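Local atomic coordinates of branched-chain amino acid aminotransferase (Thermoproteus uzoniensis, PDB entry 5CE8), a protein that probably transfers the amino group of leucine, isoleucine or valine to 2-oxoglutarate, using pyridoxal 5'-phosphate as cofactor, in branched-chain amino acid metabolism. Residues Y38-F43 against L117-L122; F58-H63 against E84-V89; S155-M160 against T164-N169; N201-R206 against L210-L215; A262-I267 against E286-I291. One frame throughout, in Å; residues are numbered along the deposited sequence.

Contact 1: residues Y38-F43 against L117-L122; sequences YGFGVF and LDVRGL
Two aromatic rings, Tyr38 and Phe40, each take one methyl group over a face, and these two CH-pi contacts make up the whole junction. Leu117 CD2 stands almost exactly above the middle of the Tyr38 ring. It lies 3.7 Å from the ring centroid, 4° off the normal, so all six ring carbons are at nearly the same distance from it. The Leu117 side chain runs at about a right angle to that of Tyr38. Val119 CG2 does the same for Phe40 less centrally. It sits 20° off the normal and is shifted toward the rim, 3.5 Å from Phe40 CE2. Phe40 has CG anti to its backbone N (chi1 -168°), which sends the ring out to meet the valine. The segment 38-43 leads from the end of helix 34-38 into strand 41-50 of the antiparallel sheet. Gly39 leaves the helix with positive phi. The partner 117-122 is part of the connection between strands 102-109 and 125-132, and a type II turn runs from Val119 to Leu122. Within the turn, Arg120 reaches back to grip Asp118 side-on in a salt bridge: NE meets OD1 at 2.8 Å and NH2 meets OD2 at 2.9 Å, both in the guanidinium plane. The hydroxyl of Tyr38 is hydrogen-bonded to Ile115 O and to Arg105 of the second subunit. Ile171 of that subunit packs on both Phe40 and Val119.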
# COMPACT_ATOMS: atom_id res chain seq x y z
N TYR A 38 16.24 17.93 14.58
CA TYR A 38 15.85 16.59 14.03
C TYR A 38 14.61 15.87 14.69
O TYR A 38 14.38 14.68 14.42
CB TYR A 38 17.05 15.65 14.13
CG TYR A 38 18.30 16.21 13.54
CD1 TYR A 38 18.35 16.79 12.25
CD2 TYR A 38 19.48 16.14 14.25
CE1 TYR A 38 19.54 17.32 11.75
CE2 TYR A 38 20.65 16.69 13.78
CZ TYR A 38 20.71 17.25 12.55
OH TYR A 38 21.97 17.72 12.18
N GLY A 39 13.87 16.58 15.55
CA GLY A 39 12.68 16.09 16.28
C GLY A 39 12.93 14.83 17.10
O GLY A 39 12.09 13.98 17.20
N PHE A 40 14.06 14.77 17.78
CA PHE A 40 14.40 13.71 18.64
C PHE A 40 14.23 14.09 20.13
O PHE A 40 15.18 14.61 20.83
CB PHE A 40 15.82 13.31 18.39
CG PHE A 40 16.17 12.01 19.04
CD1 PHE A 40 15.72 10.82 18.49
CD2 PHE A 40 17.01 11.94 20.15
CE1 PHE A 40 16.08 9.59 19.06
CE2 PHE A 40 17.32 10.68 20.78
CZ PHE A 40 16.83 9.51 20.23
N GLY A 41 12.98 13.91 20.57
CA GLY A 41 12.52 14.25 21.90
C GLY A 41 11.31 13.40 22.20
O GLY A 41 10.75 12.71 21.29
N VAL A 42 10.92 13.41 23.45
CA VAL A 42 9.57 12.99 23.85
C VAL A 42 8.92 14.04 24.76
O VAL A 42 9.63 14.83 25.45
CB VAL A 42 9.59 11.63 24.50
CG1 VAL A 42 10.19 10.66 23.54
CG2 VAL A 42 10.36 11.57 25.78
N PHE A 43 7.60 13.97 24.86
CA PHE A 43 6.90 14.87 25.76
C PHE A 43 5.69 14.16 26.35
O PHE A 43 5.39 12.99 26.00
CB PHE A 43 6.50 16.18 25.08
CG PHE A 43 5.55 16.01 23.92
CD1 PHE A 43 6.02 15.61 22.67
CD2 PHE A 43 4.21 16.23 24.10
CE1 PHE A 43 5.09 15.39 21.63
CE2 PHE A 43 3.28 16.14 23.05
CZ PHE A 43 3.72 15.70 21.84
N LEU A 117 23.48 12.87 13.10
CA LEU A 117 22.31 12.06 13.44
C LEU A 117 22.55 10.90 14.38
O LEU A 117 21.59 10.21 14.74
CB LEU A 117 21.65 11.48 12.18
CG LEU A 117 21.29 12.49 11.15
CD1 LEU A 117 21.03 11.75 9.85
CD2 LEU A 117 20.15 13.34 11.65
N ASP A 118 23.79 10.63 14.76
CA ASP A 118 24.11 9.49 15.65
C ASP A 118 23.94 9.97 17.12
O ASP A 118 24.88 10.42 17.78
CB ASP A 118 25.54 8.99 15.42
CG ASP A 118 25.85 7.73 16.17
OD1 ASP A 118 25.01 7.19 16.92
OD2 ASP A 118 26.98 7.25 15.96
N VAL A 119 22.72 9.85 17.61
CA VAL A 119 22.36 10.34 18.95
C VAL A 119 22.62 9.31 20.06
O VAL A 119 22.43 9.57 21.26
CB VAL A 119 20.92 10.93 18.94
CG1 VAL A 119 20.87 12.12 18.03
CG2 VAL A 119 19.87 9.91 18.56
N ARG A 120 23.19 8.16 19.69
CA ARG A 120 23.54 7.17 20.67
C ARG A 120 24.31 7.66 21.88
O ARG A 120 25.20 8.49 21.78
CB ARG A 120 24.35 6.05 19.98
CG ARG A 120 23.43 5.13 19.13
CD ARG A 120 24.17 4.03 18.40
NE ARG A 120 25.35 4.54 17.71
CZ ARG A 120 26.46 3.85 17.44
NH1 ARG A 120 26.58 2.56 17.78
NH2 ARG A 120 27.44 4.46 16.78
N GLY A 121 23.91 7.14 23.03
CA GLY A 121 24.66 7.35 24.24
C GLY A 121 24.59 8.74 24.86
O GLY A 121 25.17 8.94 25.89
N LEU A 122 23.89 9.68 24.23
CA LEU A 122 23.66 11.01 24.77
C LEU A 122 22.66 10.90 25.88
O LEU A 122 21.88 9.96 25.95
CB LEU A 122 23.16 12.00 23.71
CG LEU A 122 24.09 12.26 22.58
CD1 LEU A 122 23.38 12.95 21.43
CD2 LEU A 122 25.28 13.06 23.09

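Contact 2: residues F58-H63 against E84-V89; sequences FRLRDH and ELSKAV
Leu60 and Ser86 form the tight, buried part of this contact, while Arg61 lies on its solvent side. Leu60 CG rests 3.8 Å from Ser86 CB, and its CD2 reaches the backbone oxygen Ser86 O at 3.5 Å. The other branch, CD1, slides past Val89 and touches Val89 CG2 at 3.8 Å. CG anti to the backbone N (chi1 -177°) carries the fork of Leu60 toward helix 82-95, and its two branches then divide between Ser86 and Val89. This is helix-helix packing: the first turn of helix 60-74 lies against the N-terminal half of helix 82-95, with Arg61 and Ser86 nearest in the backbone. The same first turn carries His63, which binds pyridoxal 5'-phosphate. On the solvent side the hold is weaker. The Arg61 chain bends at chi2 and chi3 and brings NE to Ser86 OG at 3.3 Å, a weak hydrogen bond with an angle of only 132°. Both polar ends have stronger partners: Arg61 NH2 pairs with Glu83, and Ser86 OG bonds to Ala82 O.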
# COMPACT_ATOMS: atom_id res chain seq x y z
N PHE A 58 -3.82 14.63 37.57
CA PHE A 58 -4.60 13.47 37.14
C PHE A 58 -3.69 12.54 36.47
O PHE A 58 -3.02 12.95 35.47
CB PHE A 58 -5.70 13.82 36.19
CG PHE A 58 -6.56 12.63 35.87
CD1 PHE A 58 -7.37 12.01 36.88
CD2 PHE A 58 -6.58 12.11 34.61
CE1 PHE A 58 -8.09 10.87 36.60
CE2 PHE A 58 -7.37 11.05 34.29
CZ PHE A 58 -8.17 10.43 35.27
N ARG A 59 -3.64 11.32 37.00
CA ARG A 59 -2.81 10.16 36.57
C ARG A 59 -1.35 10.47 36.30
O ARG A 59 -0.74 10.10 35.25
CB ARG A 59 -3.44 9.32 35.47
CG ARG A 59 -4.83 8.89 35.83
CD ARG A 59 -5.53 8.09 34.70
NE ARG A 59 -4.85 6.83 34.49
CZ ARG A 59 -5.39 5.74 33.92
NH1 ARG A 59 -6.61 5.72 33.43
NH2 ARG A 59 -4.73 4.63 33.91
N LEU A 60 -0.76 11.12 37.31
CA LEU A 60 0.65 11.58 37.15
C LEU A 60 1.64 10.53 36.82
O LEU A 60 2.38 10.62 35.84
CB LEU A 60 1.07 12.25 38.43
CG LEU A 60 2.44 12.89 38.56
CD1 LEU A 60 2.72 13.76 37.34
CD2 LEU A 60 2.51 13.63 39.91
N ARG A 61 1.65 9.49 37.64
CA ARG A 61 2.55 8.37 37.45
C ARG A 61 2.30 7.63 36.16
O ARG A 61 3.24 7.14 35.55
CB ARG A 61 2.47 7.40 38.65
CG ARG A 61 3.52 6.28 38.70
CD ARG A 61 4.94 6.81 38.95
NE ARG A 61 5.04 7.52 40.24
CZ ARG A 61 5.52 6.99 41.37
NH1 ARG A 61 5.99 5.74 41.42
NH2 ARG A 61 5.54 7.74 42.48
N ASP A 62 1.06 7.50 35.72
CA ASP A 62 0.84 6.84 34.45
C ASP A 62 1.51 7.70 33.31
O ASP A 62 2.04 7.15 32.37
CB ASP A 62 -0.64 6.66 34.18
CG ASP A 62 -1.30 5.60 35.07
OD1 ASP A 62 -0.74 4.56 35.36
OD2 ASP A 62 -2.44 5.77 35.41
N HIS A 63 1.44 9.05 33.39
CA HIS A 63 2.02 9.93 32.40
C HIS A 63 3.52 9.87 32.40
O HIS A 63 4.13 9.88 31.34
CB HIS A 63 1.51 11.36 32.54
CG HIS A 63 0.16 11.56 31.93
ND1 HIS A 63 0.01 11.82 30.58
CD2 HIS A 63 -1.10 11.48 32.45
CE1 HIS A 63 -1.29 11.96 30.31
NE2 HIS A 63 -1.98 11.72 31.41
N GLU A 84 10.73 10.06 40.48
CA GLU A 84 11.41 11.32 40.45
C GLU A 84 10.66 12.43 39.66
O GLU A 84 10.54 13.65 40.08
CB GLU A 84 12.80 11.10 39.86
CG GLU A 84 13.75 10.52 40.92
CD GLU A 84 15.13 10.12 40.39
OE1 GLU A 84 16.08 10.11 41.18
OE2 GLU A 84 15.28 9.81 39.21
N LEU A 85 10.24 12.05 38.46
CA LEU A 85 9.57 13.05 37.63
C LEU A 85 8.28 13.43 38.23
O LEU A 85 7.89 14.62 38.21
CB LEU A 85 9.41 12.53 36.18
CG LEU A 85 10.76 12.30 35.51
CD1 LEU A 85 10.53 11.48 34.25
CD2 LEU A 85 11.51 13.60 35.26
N SER A 86 7.54 12.45 38.75
CA SER A 86 6.28 12.71 39.47
C SER A 86 6.46 13.75 40.61
O SER A 86 5.68 14.80 40.75
CB SER A 86 5.62 11.37 39.94
OG SER A 86 5.26 10.50 38.80
N LYS A 87 7.47 13.50 41.46
CA LYS A 87 7.79 14.50 42.56
C LYS A 87 8.18 15.88 42.06
O LYS A 87 7.74 16.90 42.65
CB LYS A 87 8.86 13.97 43.51
N ALA A 88 8.95 15.90 40.97
CA ALA A 88 9.37 17.13 40.31
C ALA A 88 8.20 17.92 39.82
O ALA A 88 8.18 19.13 39.96
CB ALA A 88 10.31 16.87 39.13
N VAL A 89 7.19 17.27 39.27
CA VAL A 89 5.95 18.00 38.99
C VAL A 89 5.33 18.69 40.19
O VAL A 89 4.90 19.86 40.12
CB VAL A 89 4.84 17.09 38.42
CG1 VAL A 89 3.53 17.80 38.43
CG2 VAL A 89 5.16 16.64 36.99

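Contact 3: residues S155-M160 against T164-N169; sequences SMMPVM and TGIYLN. With PLP (pyridoxal-5'-phosphate), chain D.
Ile166 has CG1 anti to its carbonyl carbon (chi1 -59°) and a nearly straight chi2 of 167°, which carries CD1 toward the backbone of Pro158 and Val159. Met157 is extended beyond CG and brings its sulfur alongside the same isoleucine. The two side chains slide past each other in opposite directions, with Met157 SD 3.9 Å from Ile166 CG1. At its tip, Ile166 CD1 lies 3.9 Å from Val159 CA and equally near Pro158 O. Val159 CG1 approaches the other branch, Ile166 CG2, more loosely at 4.4 Å. The contact is apolar and buried. It joins the loop after strand 142-146 to the start of helix 167-179, where a short 3-10 segment, 165-166, leads into the helix. Pro158 is the centre of an inverse gamma turn in that loop. Tyr167, directly after Ile166, belongs to the cofactor pocket. Its hydroxyl is modelled next to the phenolic O3 of pyridoxal 5'-phosphate. The exact separation is doubtful, because O3 is placed too close to the Tyr167 ring. A water connects this hydroxyl back to the loop: it donates to Val159 O at 2.6 Å and lies 2.9 Å from Tyr167 OH. Phe43 meets the tyrosine ring edge-to-face. Across the subunit interface, Ile166 of the second subunit packs on Met157, and Asn169 of that subunit bonds through ND2 to Met156 O.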
# COMPACT_ATOMS: atom_id res chain seq x y z
N SER A 155 5.81 1.86 10.23
CA SER A 155 6.94 1.47 9.34
C SER A 155 7.96 2.59 9.14
O SER A 155 9.07 2.33 8.67
CB SER A 155 6.45 1.06 7.93
OG SER A 155 5.99 2.18 7.18
N MET A 156 7.58 3.82 9.51
CA MET A 156 8.42 5.00 9.32
C MET A 156 8.78 5.82 10.57
O MET A 156 9.91 6.35 10.65
CB MET A 156 7.66 5.93 8.34
CG MET A 156 7.27 5.29 7.03
SD MET A 156 5.88 6.20 6.24
CE MET A 156 5.62 4.91 5.03
N MET A 157 7.85 5.93 11.55
CA MET A 157 8.21 6.42 12.89
C MET A 157 7.39 5.70 13.97
O MET A 157 6.31 5.23 13.65
CB MET A 157 7.96 7.90 13.03
CG MET A 157 8.75 8.86 12.09
SD MET A 157 8.15 10.52 12.46
CE MET A 157 9.30 11.29 11.37
N PRO A 158 7.84 5.73 15.24
CA PRO A 158 7.21 4.90 16.28
C PRO A 158 6.12 5.65 16.95
O PRO A 158 6.28 6.18 18.04
CB PRO A 158 8.38 4.48 17.21
CG PRO A 158 9.43 5.37 16.90
CD PRO A 158 9.23 5.99 15.57
N VAL A 159 4.98 5.68 16.22
CA VAL A 159 3.85 6.46 16.55
C VAL A 159 3.28 6.31 17.95
O VAL A 159 2.78 7.26 18.53
CB VAL A 159 2.74 6.34 15.55
CG1 VAL A 159 3.16 7.19 14.40
CG2 VAL A 159 2.48 4.90 15.15
N MET A 160 3.48 5.15 18.54
CA MET A 160 3.01 4.92 19.93
C MET A 160 3.84 5.74 20.90
O MET A 160 3.48 5.84 22.00
CB MET A 160 3.11 3.45 20.27
CG MET A 160 2.20 2.63 19.32
SD MET A 160 1.63 0.97 19.72
CE MET A 160 1.63 1.08 21.49
N THR A 164 8.50 14.00 19.62
CA THR A 164 8.39 15.41 19.17
C THR A 164 8.27 15.54 17.68
O THR A 164 7.24 16.07 17.16
CB THR A 164 9.56 16.26 19.76
OG1 THR A 164 10.76 15.62 19.42
CG2 THR A 164 9.52 16.35 21.36
N GLY A 165 9.20 14.88 17.00
CA GLY A 165 9.32 14.94 15.56
C GLY A 165 8.10 14.46 14.80
O GLY A 165 7.75 15.05 13.85
N ILE A 166 7.38 13.48 15.35
CA ILE A 166 6.05 12.99 14.78
C ILE A 166 5.02 14.09 14.61
O ILE A 166 4.22 14.01 13.68
CB ILE A 166 5.36 11.94 15.66
CG1 ILE A 166 6.26 10.74 15.84
CG2 ILE A 166 4.00 11.46 15.17
CD1 ILE A 166 5.79 9.86 16.90
N TYR A 167 5.00 15.10 15.48
CA TYR A 167 3.88 16.12 15.51
C TYR A 167 3.86 17.19 14.33
O TYR A 167 2.90 18.00 14.22
CB TYR A 167 3.70 16.68 16.95
CG TYR A 167 3.16 15.60 17.79
CD1 TYR A 167 3.98 14.61 18.18
CD2 TYR A 167 1.80 15.48 18.07
CE1 TYR A 167 3.52 13.48 18.73
CE2 TYR A 167 1.33 14.34 18.77
CZ TYR A 167 2.24 13.34 19.07
OH TYR A 167 1.98 12.18 19.76
N LEU A 168 4.86 17.19 13.46
CA LEU A 168 4.81 17.91 12.23
C LEU A 168 3.61 17.45 11.34
O LEU A 168 2.80 18.27 10.79
CB LEU A 168 6.18 17.82 11.50
CG LEU A 168 6.17 18.39 10.02
CD1 LEU A 168 5.99 19.88 10.14
CD2 LEU A 168 7.40 18.26 9.16
N ASN A 169 3.42 16.15 11.33
CA ASN A 169 2.20 15.51 10.74
C ASN A 169 0.87 15.98 11.39
O ASN A 169 -0.13 16.39 10.65
CB ASN A 169 2.44 13.98 10.84
CG ASN A 169 1.23 13.14 10.40
OD1 ASN A 169 0.59 12.43 11.21
ND2 ASN A 169 1.04 13.08 9.14
N1 PLP D . -3.38 11.29 20.27
C2 PLP D . -2.14 11.71 20.02
C2A PLP D . -1.59 11.69 18.63
C3 PLP D . -1.32 12.29 21.08
O3 PLP D . -0.07 12.81 20.78
C4 PLP D . -1.89 12.34 22.46
C4A PLP D . -1.13 12.90 23.64
C5 PLP D . -3.27 11.80 22.60
C6 PLP D . -3.93 11.30 21.45
C5A PLP D . -4.06 11.81 23.88
O4P PLP D . -3.40 11.18 24.91
P PLP D . -3.79 11.55 26.40
O1P PLP D . -3.59 13.08 26.64
O2P PLP D . -5.12 10.98 26.64
O3P PLP D . -2.78 10.92 27.31
O HOH W 1 2.23 9.79 18.12

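Contact 4: residues N201-R206 against L210-L215; sequences NIFIVR and LMTPPL. With PLP (pyridoxal-5'-phosphate), chain D.
Phe203 and Thr212 interlock in a beta hairpin formed by strands 201-206 and 209-212, part of the mixed sheet beside the cofactor. The ring of Phe203 offers a flat face, and Thr212 fills the space above it. Thr212 CB is 3.8 Å from the ring centroid, 20° off its normal, with OG1 over the centre. Leu210 flanks the same ring, its CG 3.9 Å from Phe203 CD2. Leu210 CD1 then turns to Val205 CG2, so the leucine fills the gap between phenylalanine and valine on this face. Ile204 and Met211 project to the other face of the sheet as an antiparallel hydrogen-bonded pair. There Ile204 CG1 nestles against Met211 CB at 3.8 Å. Met211 SD lies against the aliphatic part of Arg206, 3.9 Å from Arg206 CD. The guanidinium of Arg206 goes on to Glu221 of the fourth subunit. At the open end of the hairpin, Asn201 lines the pyridoxal 5'-phosphate pocket. Pro213 CD packs against the carbonyl of Ile202. That same oxygen accepts a hydrogen bond of 2.6 Å from Thr212 OG1, which approaches tilted 28° from the carbonyl plane.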
# COMPACT_ATOMS: atom_id res chain seq x y z
N ASN A 201 -7.64 11.12 20.85
CA ASN A 201 -8.15 9.79 20.39
C ASN A 201 -9.60 10.04 20.07
O ASN A 201 -10.19 11.09 20.43
CB ASN A 201 -8.02 8.68 21.39
CG ASN A 201 -6.55 8.31 21.67
OD1 ASN A 201 -6.11 8.46 22.75
ND2 ASN A 201 -5.81 7.87 20.68
N ILE A 202 -10.15 9.12 19.30
CA ILE A 202 -11.53 9.25 18.75
C ILE A 202 -12.36 8.04 19.19
O ILE A 202 -11.86 6.89 19.21
CB ILE A 202 -11.56 9.20 17.21
CG1 ILE A 202 -10.58 10.20 16.65
CG2 ILE A 202 -12.95 9.54 16.62
CD1 ILE A 202 -10.52 10.25 15.13
N PHE A 203 -13.64 8.31 19.53
CA PHE A 203 -14.63 7.29 19.85
C PHE A 203 -15.91 7.50 19.03
O PHE A 203 -16.40 8.63 18.87
CB PHE A 203 -14.99 7.34 21.37
CG PHE A 203 -14.01 6.70 22.27
CD1 PHE A 203 -12.92 7.42 22.74
CD2 PHE A 203 -14.27 5.47 22.85
CE1 PHE A 203 -12.01 6.89 23.60
CE2 PHE A 203 -13.32 4.94 23.77
CZ PHE A 203 -12.20 5.64 24.12
N ILE A 204 -16.53 6.43 18.53
CA ILE A 204 -17.88 6.64 18.04
C ILE A 204 -18.87 5.83 18.87
O ILE A 204 -18.50 4.91 19.48
CB ILE A 204 -17.98 6.31 16.54
CG1 ILE A 204 -17.71 4.83 16.29
CG2 ILE A 204 -17.05 7.27 15.76
CD1 ILE A 204 -18.02 4.43 14.86
N VAL A 205 -20.16 6.13 18.74
CA VAL A 205 -21.20 5.22 19.23
C VAL A 205 -22.00 4.77 18.03
O VAL A 205 -22.42 5.50 17.23
CB VAL A 205 -22.08 5.74 20.31
CG1 VAL A 205 -22.96 4.68 20.88
CG2 VAL A 205 -21.28 6.27 21.48
N ARG A 206 -22.18 3.49 17.92
CA ARG A 206 -22.82 2.96 16.73
C ARG A 206 -23.69 1.89 17.30
O ARG A 206 -23.19 0.85 17.73
CB ARG A 206 -21.80 2.42 15.79
CG ARG A 206 -22.34 1.70 14.57
CD ARG A 206 -21.19 1.29 13.67
NE ARG A 206 -21.75 0.70 12.45
CZ ARG A 206 -22.26 -0.52 12.41
NH1 ARG A 206 -22.24 -1.28 13.49
NH2 ARG A 206 -22.76 -0.99 11.28
N LEU A 210 -19.92 1.47 21.91
CA LEU A 210 -18.86 2.42 21.85
C LEU A 210 -17.69 1.70 21.10
O LEU A 210 -17.30 0.50 21.38
CB LEU A 210 -18.56 2.78 23.29
CG LEU A 210 -17.70 3.91 23.79
CD1 LEU A 210 -18.27 5.19 23.27
CD2 LEU A 210 -17.75 3.86 25.29
N MET A 211 -17.17 2.39 20.10
CA MET A 211 -16.04 1.85 19.31
C MET A 211 -14.90 2.83 19.25
O MET A 211 -15.09 4.02 19.06
CB MET A 211 -16.50 1.55 17.86
CG MET A 211 -17.58 0.54 17.78
SD MET A 211 -18.20 0.52 16.07
CE MET A 211 -16.90 -0.39 15.23
N THR A 212 -13.70 2.33 19.36
CA THR A 212 -12.45 3.16 19.30
C THR A 212 -11.34 2.44 18.52
O THR A 212 -11.28 1.22 18.58
CB THR A 212 -11.96 3.62 20.67
OG1 THR A 212 -11.18 4.83 20.57
CG2 THR A 212 -11.20 2.52 21.44
N PRO A 213 -10.55 3.14 17.68
CA PRO A 213 -9.61 2.40 16.92
C PRO A 213 -8.64 1.73 17.88
O PRO A 213 -8.23 2.34 18.90
CB PRO A 213 -8.88 3.47 16.10
CG PRO A 213 -9.90 4.53 15.89
CD PRO A 213 -10.62 4.51 17.22
N PRO A 214 -8.17 0.59 17.47
CA PRO A 214 -7.36 -0.18 18.30
C PRO A 214 -5.90 0.19 18.24
O PRO A 214 -5.43 0.91 17.39
CB PRO A 214 -7.59 -1.61 17.74
CG PRO A 214 -7.76 -1.40 16.26
CD PRO A 214 -8.62 -0.16 16.26
N LEU A 215 -5.14 -0.40 19.12
CA LEU A 215 -3.73 -0.00 19.37
C LEU A 215 -2.90 -0.06 18.15
O LEU A 215 -2.14 0.87 17.84
CB LEU A 215 -3.14 -0.91 20.45
CG LEU A 215 -2.89 -0.36 21.86
CD1 LEU A 215 -4.02 0.45 22.40
CD2 LEU A 215 -2.60 -1.52 22.80
N1 PLP D . -3.38 11.29 20.27
C2 PLP D . -2.14 11.71 20.02
C2A PLP D . -1.59 11.69 18.63
C3 PLP D . -1.32 12.29 21.08
O3 PLP D . -0.07 12.81 20.78
C4 PLP D . -1.89 12.34 22.46
C4A PLP D . -1.13 12.90 23.64
C5 PLP D . -3.27 11.80 22.60
C6 PLP D . -3.93 11.30 21.45
C5A PLP D . -4.06 11.81 23.88
O4P PLP D . -3.40 11.18 24.91
P PLP D . -3.79 11.55 26.40
O1P PLP D . -3.59 13.08 26.64
O2P PLP D . -5.12 10.98 26.64
O3P PLP D . -2.78 10.92 27.31

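Contact 5: residues A262-I267 against E286-I291; sequences AEITPI and ETYRRI
Ile264 lays its CG1-CD1 branch over the root of the Tyr288 side chain. The closest approach is Ile264 CG1 to Tyr288 CB, 3.8 Å. The same CG1 is 4.0 Å from Tyr288 CG, and Ile264 CD1 follows at 4.1 Å from that ring carbon. The branch therefore covers the bond between CB and the ring, and it meets the ring obliquely. Tyr288 has CG anti to its backbone N (chi1 -172°), which swings the ring out from helix 279-292 toward the turn at 262-264. There it also meets Glu263. The approach is loose: Glu263 CB is 4.3 Å from Tyr288 CE2. The carboxylate of Glu263 looks elsewhere, with OE1 hydrogen-bonded to Tyr49 OH. The contact across the two segments is thus small and rests mainly on one aliphatic branch. The chain turns a corner at Ile264 itself, before strand 265-270. Thr265 OG1 ties this corner together by donating to Ala262 O at 2.7 Å. Val228 of helix 223-235 and Phe256 and Val258 of strand 254-259 also pack on Ile264, while Thr227 touches Tyr288. The Tyr288 side chain lies about 7 Å from pyridoxal 5'-phosphate, and about 4 Å from that of the cofactor-binding Thr224. This is helix-on-sheet packing: helix 279-292 packs on the corner that leads into strand 265-270 of the mixed sheet, close to the cofactor site.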
# COMPACT_ATOMS: atom_id res chain seq x y z
N ALA A 262 -8.06 17.96 25.52
CA ALA A 262 -9.42 17.90 24.99
C ALA A 262 -10.51 17.51 26.01
O ALA A 262 -11.71 17.83 25.77
CB ALA A 262 -9.45 16.90 23.81
N GLU A 263 -10.13 16.75 27.06
CA GLU A 263 -11.10 16.10 27.98
C GLU A 263 -12.01 15.20 27.11
O GLU A 263 -11.49 14.30 26.42
CB GLU A 263 -11.79 17.17 28.83
CG GLU A 263 -10.73 18.07 29.54
CD GLU A 263 -11.30 19.12 30.50
OE1 GLU A 263 -10.76 19.36 31.61
OE2 GLU A 263 -12.27 19.77 30.10
N ILE A 264 -13.32 15.39 27.17
CA ILE A 264 -14.31 14.60 26.38
C ILE A 264 -15.04 15.64 25.59
O ILE A 264 -15.82 16.39 26.17
CB ILE A 264 -15.33 13.83 27.30
CG1 ILE A 264 -14.62 13.15 28.51
CG2 ILE A 264 -16.14 12.80 26.49
CD1 ILE A 264 -13.58 12.11 28.15
N THR A 265 -14.77 15.73 24.29
CA THR A 265 -15.39 16.77 23.46
C THR A 265 -16.25 16.01 22.47
O THR A 265 -15.71 15.21 21.71
CB THR A 265 -14.30 17.62 22.81
OG1 THR A 265 -13.57 18.32 23.81
CG2 THR A 265 -14.87 18.58 21.77
N PRO A 266 -17.60 16.24 22.49
CA PRO A 266 -18.53 15.81 21.42
C PRO A 266 -18.07 16.29 20.03
O PRO A 266 -17.65 17.45 19.89
CB PRO A 266 -19.84 16.59 21.77
CG PRO A 266 -19.75 16.93 23.16
CD PRO A 266 -18.27 17.18 23.40
N ILE A 267 -18.22 15.47 19.00
CA ILE A 267 -18.03 15.87 17.63
C ILE A 267 -19.46 16.04 17.00
O ILE A 267 -20.15 15.09 16.88
CB ILE A 267 -17.17 14.83 16.88
CG1 ILE A 267 -15.78 14.85 17.45
CG2 ILE A 267 -17.00 15.24 15.44
CD1 ILE A 267 -15.02 13.58 17.23
N GLU A 286 -19.64 13.79 31.81
CA GLU A 286 -20.07 14.04 33.24
C GLU A 286 -19.29 13.17 34.22
O GLU A 286 -18.84 13.66 35.26
CB GLU A 286 -21.57 13.85 33.43
CG GLU A 286 -22.48 14.84 32.72
CD GLU A 286 -23.86 14.29 32.36
OE1 GLU A 286 -24.17 13.10 32.64
OE2 GLU A 286 -24.66 15.01 31.71
N THR A 287 -19.04 11.88 33.89
CA THR A 287 -18.33 10.91 34.80
C THR A 287 -16.87 11.26 34.87
O THR A 287 -16.31 11.46 36.01
CB THR A 287 -18.51 9.47 34.30
OG1 THR A 287 -19.93 9.23 34.07
CG2 THR A 287 -17.99 8.49 35.23
N TYR A 288 -16.24 11.45 33.71
CA TYR A 288 -14.86 11.99 33.67
C TYR A 288 -14.66 13.24 34.57
O TYR A 288 -13.74 13.27 35.38
CB TYR A 288 -14.40 12.29 32.24
CG TYR A 288 -12.90 12.68 32.12
CD1 TYR A 288 -11.91 11.72 32.23
CD2 TYR A 288 -12.47 13.98 31.97
CE1 TYR A 288 -10.54 12.03 32.20
CE2 TYR A 288 -11.07 14.30 31.91
CZ TYR A 288 -10.14 13.30 31.99
OH TYR A 288 -8.81 13.56 31.93
N ARG A 289 -15.58 14.21 34.48
CA ARG A 289 -15.54 15.46 35.28
C ARG A 289 -15.54 15.19 36.80
O ARG A 289 -14.77 15.79 37.55
CB ARG A 289 -16.62 16.49 34.86
N ARG A 290 -16.39 14.27 37.23
CA ARG A 290 -16.52 13.88 38.61
C ARG A 290 -15.30 13.12 39.04
O ARG A 290 -14.88 13.23 40.17
CB ARG A 290 -17.78 13.02 38.83
CG ARG A 290 -19.14 13.70 38.64
CD ARG A 290 -20.33 12.77 38.83
NE ARG A 290 -20.12 12.01 40.06
CZ ARG A 290 -20.37 12.45 41.31
NH1 ARG A 290 -20.86 13.66 41.55
NH2 ARG A 290 -20.14 11.64 42.34
N ILE A 291 -14.73 12.33 38.14
CA ILE A 291 -13.48 11.63 38.51
C ILE A 291 -12.34 12.61 38.77
O ILE A 291 -11.61 12.49 39.77
CB ILE A 291 -13.09 10.61 37.46
CG1 ILE A 291 -14.05 9.40 37.52
CG2 ILE A 291 -11.59 10.28 37.47
CD1 ILE A 291 -14.03 8.53 36.25

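Contact 2 is nested along the chain inside the loop closed by contact 1; contacts 3, 4 and 5 follow in series. Contacts 1 and 2 border the antiparallel sheet, with centres 23 Å apart. Contacts 4 and 5 reach the mixed sheet, with centres 15 Å apart. Contact 3 adjoins contact 1, where Gly39 O lies 3.0 Å from Gly165 N in a probable hydrogen bond, and both touch the second subunit. Contacts 2 and 5 meet where Phe58, ending strand 55-58 of the antiparallel sheet, packs on helix 279-292, which also meets the corner before strand 265-270 of the mixed sheet. His63 of contact 2, Tyr167 of contact 3 and Asn201 of contact 4 all line the cofactor pocket.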